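Local structure of ribosomal protein S2-related protein (Deinococcus radiodurans, 2JH3) at residues R103-G107 / R108-Y112; G271-Q275 / A276-A280; R349-P352 / R353-A357. The protein binds a [4Fe-4S] cluster and, with its chelatase-like fold, is probably related to sirohydrochlorin ferrochelatases, though its own activity is not established. All blocks are in the same frame, centred on the assembly; numbering follows the deposited sequence.

Contact 1. Residues R103-G107 / R108-Y112; sequences RVLGG and RRVRY
L105, at the end of one strand, reaches across to V110 of the next, in a beta hairpin with a two-residue loop, G106-G107, in a type II' turn from L105 to R108. The L105 CB leaves the sheet on the same face as R103, R108 and V110. CG sits between the backbone N and the carbonyl carbon (chi1 86°), a strained choice for a leucine, and it swings the branch back over the partner strand. At the tip L105 CD2 meets V110 CG2 at 3.4 Å, closer than ordinary van der Waals contact, and V110 CB at 3.9 Å; the side chain also packs on L90 of a neighbouring loop. Backbone pairing holds these two side chains in place. R103 and V110 are a hydrogen-bonded antiparallel pair, with R103 N to V110 O and V110 N to R103 O each 2.9 Å long. V104 faces R109 as a non-hydrogen-bonded pair, where V104 CA lies 3.3 Å from R108 O in a CA-H...O contact. At the turn, L105 N bonds to R108 O at 2.9 Å and R108 N returns to L105 O at 3.0 Å, both bonds bent at the hydrogen (143° and 138°). G106 takes a positive phi at the second position of the turn, which by itself favours glycine. R108 then runs extended from CG to NE, and its NH2 bonds to V62 O. The hairpin finishes the mixed sheet of the first CbiX domain: strand 108-112 pairs in parallel with strand 66-71, where V110 packs on V67 and V69, and strand 101-105 is the outermost strand on that side within the chain.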
loop_
_atom_site.group_PDB
_atom_site.type_symbol
_atom_site.label_atom_id
_atom_site.label_comp_id
_atom_site.label_asym_id
_atom_site.label_seq_id
_atom_site.Cartn_x
_atom_site.Cartn_y
_atom_site.Cartn_z
ATOM N N ARG A 103 16.693 -35.566 -10.386
ATOM C CA ARG A 103 17.341 -34.644 -11.302
ATOM C C ARG A 103 18.592 -34.040 -10.631
ATOM O O ARG A 103 18.675 -33.904 -9.409
ATOM C CB ARG A 103 16.440 -33.461 -11.722
ATOM C CG ARG A 103 15.164 -33.817 -12.499
ATOM C CD ARG A 103 15.431 -34.156 -13.955
ATOM N NE ARG A 103 14.223 -34.543 -14.708
ATOM C CZ ARG A 103 13.796 -35.791 -14.863
ATOM N NH1 ARG A 103 14.456 -36.821 -14.337
ATOM N NH2 ARG A 103 12.715 -36.017 -15.575
ATOM N N VAL A 104 19.575 -33.673 -11.448
ATOM C CA VAL A 104 20.644 -32.838 -10.946
ATOM C C VAL A 104 20.304 -31.440 -11.450
ATOM O O VAL A 104 20.255 -31.196 -12.661
ATOM C CB VAL A 104 22.028 -33.269 -11.388
ATOM C CG1 VAL A 104 23.052 -32.291 -10.810
ATOM C CG2 VAL A 104 22.320 -34.703 -10.926
ATOM N N LEU A 105 19.997 -30.544 -10.520
ATOM C CA LEU A 105 19.809 -29.169 -10.884
ATOM C C LEU A 105 20.472 -28.213 -9.906
ATOM O O LEU A 105 20.538 -28.466 -8.716
ATOM C CB LEU A 105 18.344 -28.870 -11.223
ATOM C CG LEU A 105 17.216 -28.499 -10.295
ATOM C CD1 LEU A 105 16.326 -27.476 -11.026
ATOM C CD2 LEU A 105 16.407 -29.743 -9.952
ATOM N N GLY A 106 21.054 -27.147 -10.463
ATOM C CA GLY A 106 22.161 -26.446 -9.800
ATOM C C GLY A 106 23.250 -27.463 -9.441
ATOM O O GLY A 106 23.533 -28.404 -10.217
ATOM N N GLY A 107 23.847 -27.323 -8.262
ATOM C CA GLY A 107 24.703 -28.412 -7.753
ATOM C C GLY A 107 23.997 -29.598 -7.071
ATOM O O GLY A 107 24.620 -30.645 -6.769
ATOM N N ARG A 108 22.695 -29.479 -6.890
ATOM C CA ARG A 108 21.924 -30.379 -6.054
ATOM C C ARG A 108 21.335 -31.583 -6.788
ATOM O O ARG A 108 20.929 -31.487 -7.961
ATOM C CB ARG A 108 20.793 -29.597 -5.405
ATOM C CG ARG A 108 21.280 -28.339 -4.710
ATOM C CD ARG A 108 20.189 -27.719 -3.917
ATOM N NE ARG A 108 20.601 -26.564 -3.112
ATOM C CZ ARG A 108 20.793 -25.331 -3.588
ATOM N NH1 ARG A 108 20.696 -25.113 -4.890
ATOM N NH2 ARG A 108 21.127 -24.326 -2.763
ATOM N N ARG A 109 21.326 -32.718 -6.084
ATOM C CA ARG A 109 20.483 -33.837 -6.419
ATOM C C ARG A 109 19.124 -33.672 -5.747
ATOM O O ARG A 109 19.011 -33.662 -4.540
ATOM C CB ARG A 109 21.096 -35.096 -5.912
ATOM C CG ARG A 109 20.447 -36.326 -6.434
ATOM C CD ARG A 109 20.900 -37.478 -5.581
ATOM N NE ARG A 109 20.410 -38.764 -6.066
ATOM C CZ ARG A 109 19.341 -39.414 -5.591
ATOM N NH1 ARG A 109 18.599 -38.896 -4.606
ATOM N NH2 ARG A 109 19.025 -40.610 -6.106
ATOM N N VAL A 110 18.104 -33.563 -6.568
ATOM C CA VAL A 110 16.742 -33.348 -6.141
ATOM C C VAL A 110 15.931 -34.581 -6.513
ATOM O O VAL A 110 15.929 -34.993 -7.679
ATOM C CB VAL A 110 16.130 -32.141 -6.917
ATOM C CG1 VAL A 110 14.765 -31.784 -6.373
ATOM C CG2 VAL A 110 17.087 -30.951 -6.867
ATOM N N ARG A 111 15.210 -35.096 -5.534
ATOM C CA ARG A 111 14.170 -36.133 -5.730
ATOM C C ARG A 111 12.791 -35.540 -5.396
ATOM O O ARG A 111 12.546 -35.090 -4.279
ATOM C CB ARG A 111 14.475 -37.322 -4.826
ATOM C CG ARG A 111 13.652 -38.531 -5.079
ATOM C CD ARG A 111 14.249 -39.745 -4.306
ATOM N NE ARG A 111 13.169 -40.320 -3.529
ATOM C CZ ARG A 111 13.043 -40.248 -2.211
ATOM N NH1 ARG A 111 13.965 -39.678 -1.434
ATOM N NH2 ARG A 111 11.963 -40.785 -1.681
ATOM N N TYR A 112 11.934 -35.538 -6.394
ATOM C CA TYR A 112 10.553 -35.078 -6.328
ATOM C C TYR A 112 9.636 -36.282 -6.154
ATOM O O TYR A 112 9.609 -37.195 -7.001
ATOM C CB TYR A 112 10.226 -34.294 -7.595
ATOM C CG TYR A 112 8.818 -33.725 -7.691
ATOM C CD1 TYR A 112 8.427 -32.644 -6.915
ATOM C CD2 TYR A 112 7.879 -34.259 -8.563
ATOM C CE1 TYR A 112 7.152 -32.101 -7.022
ATOM C CE2 TYR A 112 6.588 -33.708 -8.664
ATOM C CZ TYR A 112 6.246 -32.627 -7.885
ATOM O OH TYR A 112 4.977 -32.069 -7.930
#

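Contact 2. Residues G271-Q275 / A276-A280; sequences GDIDQ and AHAEA
I273 opens the contact by laying CD1 against A278 CB, 3.6 Å apart, just before helix 275-290 begins. Its CG1 lies between the backbone N and the carbonyl carbon (chi1 73°), which turns the ethyl arm toward the first turn of the helix; the side chain also touches L3. D274 follows as the N-cap. With CG anti to the backbone N (chi1 179°), its carboxylate swings round to the start of the helix, where D274 OD2 accepts the hydrogen bond from H277 N at 2.9 Å. That bond is almost straight, 173° at the hydrogen, and meets OD2 nearly along its C-O axis. The same oxygen, D274 OD2, lies 3.5 Å from H277 CB, so the carboxylate rests against the base of the histidine as well as on its amide. Meanwhile D274 O receives A278 N at 2.9 Å, the first regular i to i+4 bond of the helix. A water 2.9 Å from H277 ND1 also reaches D274 O, by a weak bond. Q275 carries the pattern on: Q275 O accepts E279 N at 2.8 Å. E279 CG passes 3.1 Å from that Q275 O, while the glutamate's polar end is directed elsewhere, OE1 bonding to Y380 OH of helix 375-383. Capping puts a negative carboxylate at the helix's amino end, where the dipole would favour it, and gives a partner to an amide that has no preceding turn to bond to. A long, weak ion pair from R108 NH2 to D274 OD2 adds to this, so the aspartate is likely to stay ionised.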
loop_
_atom_site.group_PDB
_atom_site.type_symbol
_atom_site.label_atom_id
_atom_site.label_comp_id
_atom_site.label_asym_id
_atom_site.label_seq_id
_atom_site.Cartn_x
_atom_site.Cartn_y
_atom_site.Cartn_z
ATOM N N GLY A 271 24.276 -35.949 1.398
ATOM C CA GLY A 271 24.978 -34.916 0.627
ATOM C C GLY A 271 25.978 -34.090 1.404
ATOM O O GLY A 271 26.359 -34.436 2.487
ATOM N N ASP A 272 26.325 -32.971 0.836
ATOM C CA ASP A 272 27.265 -32.038 1.410
ATOM C C ASP A 272 26.652 -30.651 1.554
ATOM O O ASP A 272 25.479 -30.484 1.197
ATOM C CB ASP A 272 28.542 -32.023 0.534
ATOM C CG ASP A 272 29.162 -33.406 0.238
ATOM O OD1 ASP A 272 28.672 -34.418 0.773
ATOM N N ILE A 273 27.372 -29.664 2.072
ATOM C CA ILE A 273 26.862 -28.299 2.170
ATOM C C ILE A 273 26.985 -27.664 0.813
ATOM O O ILE A 273 27.972 -27.846 0.112
ATOM C CB ILE A 273 27.569 -27.355 3.262
ATOM C CG1 ILE A 273 28.952 -26.933 2.832
ATOM C CG2 ILE A 273 27.631 -27.984 4.677
ATOM C CD1 ILE A 273 29.428 -25.655 3.606
ATOM N N ASP A 274 25.957 -26.949 0.408
ATOM C CA ASP A 274 26.040 -26.181 -0.822
ATOM C C ASP A 274 26.829 -24.904 -0.494
ATOM O O ASP A 274 26.390 -24.137 0.365
ATOM C CB ASP A 274 24.623 -25.860 -1.304
ATOM C CG ASP A 274 24.616 -25.030 -2.566
ATOM O OD1 ASP A 274 24.470 -25.622 -3.671
ATOM O OD2 ASP A 274 24.741 -23.794 -2.473
ATOM N N GLN A 275 27.952 -24.664 -1.180
ATOM C CA GLN A 275 28.890 -23.594 -0.784
ATOM C C GLN A 275 28.407 -22.223 -1.100
ATOM O O GLN A 275 28.663 -21.310 -0.358
ATOM C CB GLN A 275 30.218 -23.799 -1.475
ATOM C CG GLN A 275 30.912 -25.126 -1.005
ATOM C CD GLN A 275 31.359 -25.110 0.426
ATOM O OE1 GLN A 275 31.590 -24.047 1.014
ATOM N NE2 GLN A 275 31.498 -26.304 1.006
ATOM N N ALA A 276 27.679 -22.062 -2.184
ATOM C CA ALA A 276 27.079 -20.768 -2.505
ATOM C C ALA A 276 26.099 -20.334 -1.443
ATOM O O ALA A 276 26.083 -19.163 -1.048
ATOM C CB ALA A 276 26.364 -20.849 -3.856
ATOM N N HIS A 277 25.165 -21.251 -1.094
ATOM C CA HIS A 277 24.245 -20.969 0.018
ATOM C C HIS A 277 25.041 -20.718 1.258
ATOM O O HIS A 277 24.736 -19.763 1.976
ATOM C CB HIS A 277 23.190 -22.107 0.209
ATOM C CG HIS A 277 22.357 -22.011 1.466
ATOM N ND1 HIS A 277 22.842 -22.351 2.715
ATOM C CD2 HIS A 277 21.042 -21.664 1.656
ATOM C CE1 HIS A 277 21.868 -22.227 3.619
ATOM N NE2 HIS A 277 20.772 -21.812 2.998
ATOM N N ALA A 278 26.059 -21.537 1.561
ATOM C CA ALA A 278 26.777 -21.303 2.800
ATOM C C ALA A 278 27.475 -19.924 2.838
ATOM O O ALA A 278 27.506 -19.255 3.891
ATOM C CB ALA A 278 27.808 -22.432 3.077
ATOM N N GLU A 279 28.011 -19.485 1.709
ATOM C CA GLU A 279 28.632 -18.158 1.637
ATOM C C GLU A 279 27.697 -17.012 1.986
ATOM O O GLU A 279 28.070 -16.064 2.684
ATOM C CB GLU A 279 29.181 -17.948 0.235
ATOM C CG GLU A 279 30.432 -18.776 -0.067
ATOM C CD GLU A 279 30.944 -18.568 -1.498
ATOM O OE1 GLU A 279 30.785 -17.482 -2.071
ATOM O OE2 GLU A 279 31.447 -19.530 -2.040
ATOM N N ALA A 280 26.462 -17.074 1.462
ATOM C CA ALA A 280 25.497 -16.005 1.681
ATOM C C ALA A 280 25.134 -15.911 3.147
ATOM O O ALA A 280 25.057 -14.822 3.718
ATOM C CB ALA A 280 24.324 -16.147 0.824
HETATM O O HOH W 1 24.867 -24.264 3.349
#

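Contact 3. Residues R349-P352 / R353-A357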
loop_
_atom_site.group_PDB
_atom_site.type_symbol
_atom_site.label_atom_id
_atom_site.label_comp_id
_atom_site.label_asym_id
_atom_site.label_seq_id
_atom_site.Cartn_x
_atom_site.Cartn_y
_atom_site.Cartn_z
ATOM N N ARG A 349 6.287 -3.512 1.221
ATOM C CA ARG A 349 6.463 -2.511 2.280
ATOM C C ARG A 349 5.235 -2.417 3.190
ATOM O O ARG A 349 4.613 -1.325 3.424
ATOM C CB ARG A 349 6.820 -1.179 1.643
ATOM C CG ARG A 349 7.685 -0.218 2.541
ATOM C CD ARG A 349 7.509 1.264 2.158
ATOM N NE ARG A 349 7.973 1.438 0.763
ATOM C CZ ARG A 349 8.152 2.611 0.159
ATOM N NH1 ARG A 349 7.885 3.713 0.806
ATOM N NH2 ARG A 349 8.545 2.666 -1.091
ATOM N N THR A 350 4.874 -3.561 3.787
ATOM C CA THR A 350 3.641 -3.716 4.556
ATOM C C THR A 350 3.863 -4.546 5.801
ATOM O O THR A 350 2.905 -4.993 6.384
ATOM C CB THR A 350 2.585 -4.389 3.714
ATOM O OG1 THR A 350 3.086 -5.663 3.346
ATOM C CG2 THR A 350 2.274 -3.560 2.450
ATOM N N LEU A 351 5.117 -4.643 6.291
ATOM C CA LEU A 351 5.442 -5.436 7.462
ATOM C C LEU A 351 4.752 -4.722 8.593
ATOM O O LEU A 351 4.798 -3.534 8.666
ATOM C CB LEU A 351 6.942 -5.472 7.708
ATOM C CG LEU A 351 7.548 -6.481 8.653
ATOM C CD1 LEU A 351 7.355 -7.777 8.063
ATOM C CD2 LEU A 351 9.013 -6.167 8.846
ATOM N N PRO A 352 4.068 -5.443 9.456
ATOM C CA PRO A 352 3.447 -4.833 10.609
ATOM C C PRO A 352 4.434 -4.479 11.749
ATOM O O PRO A 352 5.516 -5.041 11.867
ATOM C CB PRO A 352 2.387 -5.893 11.012
ATOM C CG PRO A 352 3.081 -7.174 10.707
ATOM C CD PRO A 352 3.842 -6.898 9.409
ATOM N N ARG A 353 4.047 -3.455 12.498
ATOM C CA ARG A 353 4.701 -3.019 13.681
ATOM C C ARG A 353 4.215 -3.832 14.887
ATOM O O ARG A 353 3.305 -4.625 14.801
ATOM C CB ARG A 353 4.501 -1.518 13.912
ATOM C CG ARG A 353 5.234 -0.654 12.946
ATOM C CD ARG A 353 4.775 0.808 13.044
ATOM N NE ARG A 353 3.512 1.013 12.359
ATOM C CZ ARG A 353 2.859 2.173 12.194
ATOM N NH1 ARG A 353 3.330 3.283 12.724
ATOM N NH2 ARG A 353 1.747 2.184 11.443
ATOM N N GLY A 354 4.956 -3.699 15.968
ATOM C CA GLY A 354 4.484 -4.150 17.275
ATOM C C GLY A 354 5.056 -5.421 17.892
ATOM O O GLY A 354 4.675 -5.815 18.993
ATOM N N TRP A 355 6.074 -5.940 17.252
ATOM C CA TRP A 355 6.661 -7.228 17.593
ATOM C C TRP A 355 8.162 -7.141 17.809
ATOM O O TRP A 355 8.819 -6.186 17.359
ATOM C CB TRP A 355 6.313 -8.235 16.515
ATOM C CG TRP A 355 6.886 -7.839 15.161
ATOM C CD1 TRP A 355 6.267 -7.116 14.231
ATOM C CD2 TRP A 355 8.190 -8.146 14.621
ATOM N NE1 TRP A 355 7.056 -6.916 13.177
ATOM C CE2 TRP A 355 8.273 -7.507 13.393
ATOM C CE3 TRP A 355 9.289 -8.876 15.080
ATOM C CZ2 TRP A 355 9.408 -7.605 12.562
ATOM C CZ3 TRP A 355 10.403 -8.985 14.265
ATOM C CH2 TRP A 355 10.470 -8.326 13.045
ATOM N N ARG A 356 8.737 -8.106 18.527
ATOM C CA ARG A 356 10.218 -8.283 18.570
ATOM C C ARG A 356 10.596 -9.770 18.637
ATOM O O ARG A 356 9.962 -10.531 19.359
ATOM C CB ARG A 356 10.882 -7.517 19.727
ATOM C CG ARG A 356 10.802 -8.108 21.078
ATOM C CD ARG A 356 11.155 -7.194 22.189
ATOM N NE ARG A 356 12.558 -7.335 22.617
ATOM C CZ ARG A 356 13.013 -8.226 23.492
ATOM N NH1 ARG A 356 14.294 -8.231 23.810
ATOM N NH2 ARG A 356 12.187 -9.061 24.101
ATOM N N ALA A 357 11.558 -10.202 17.853
ATOM C CA ALA A 357 11.939 -11.581 17.900
ATOM C C ALA A 357 13.273 -11.680 18.557
ATOM O O ALA A 357 14.208 -10.960 18.162
ATOM C CB ALA A 357 12.013 -12.202 16.509
#
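W355 turns the edge of its indole to the bend that leads into strand 355-359 of the mixed sheet in the DR2241 stabilising domain, and its ring nitrogen ties down the loop. W355 NE1 donates a hydrogen bond to P352 O, 2.8 Å away. The carbonyl oxygen lies only 9° out of the indole plane, but the bond is bent, 137° at the hydrogen, and the donor is tilted from the carbonyl plane. Farther along the same ring, W355 CZ2 meets L351 CD2 at 4.0 Å near the ring plane, the two side chains crossing at about a right angle. The indole reaches both because CG sits between the backbone N and the carbonyl carbon (chi1 62°), which folds the ring back toward 349-352. A phenylalanine here has no ring N-H to offer P352 O, and the bend would probably be less firmly held. In the next shell, L330 and L333 of helix 327-333 pack against the tryptophan, and V297 of strand 297-302 against L351. G354, which turns the chain between loop and strand, has backbone angles at which a CB would press on the carbonyl O of R353, and its N bonds to D313 OD2. R353 heads away from the bend: NE makes a salt bridge with E338, and NH1 bonds to L426 O of the second subunit. R349 NH1 bonds to L351 O of that subunit too, so the loop is part of the dimer interface. Back at the indole, W355 CD1 lies beside the bonded nitrogen and comes within 3.2 Å of P352 O.

In the fold
Contacts 1 and 2 lie at the surface and touch each other: R108 of the hairpin places NH2 3.6 Å from D274 CG, so the turn end of the hairpin meets the start of helix 275-290. Contact 3 is buried and stands apart, its nearest atoms about 24 Å from contact 1 and about 18 Å from contact 2. It shares no strand or helix with them and, alone of the three, reaches the second subunit. The chemistry follows: strand-to-strand backbone bonds at 103-112, a carboxylate cap at 271-280, and an indole donor with apolar packing at 349-357, the side chain of L351 being about 14 Å from the iron-sulfur cluster.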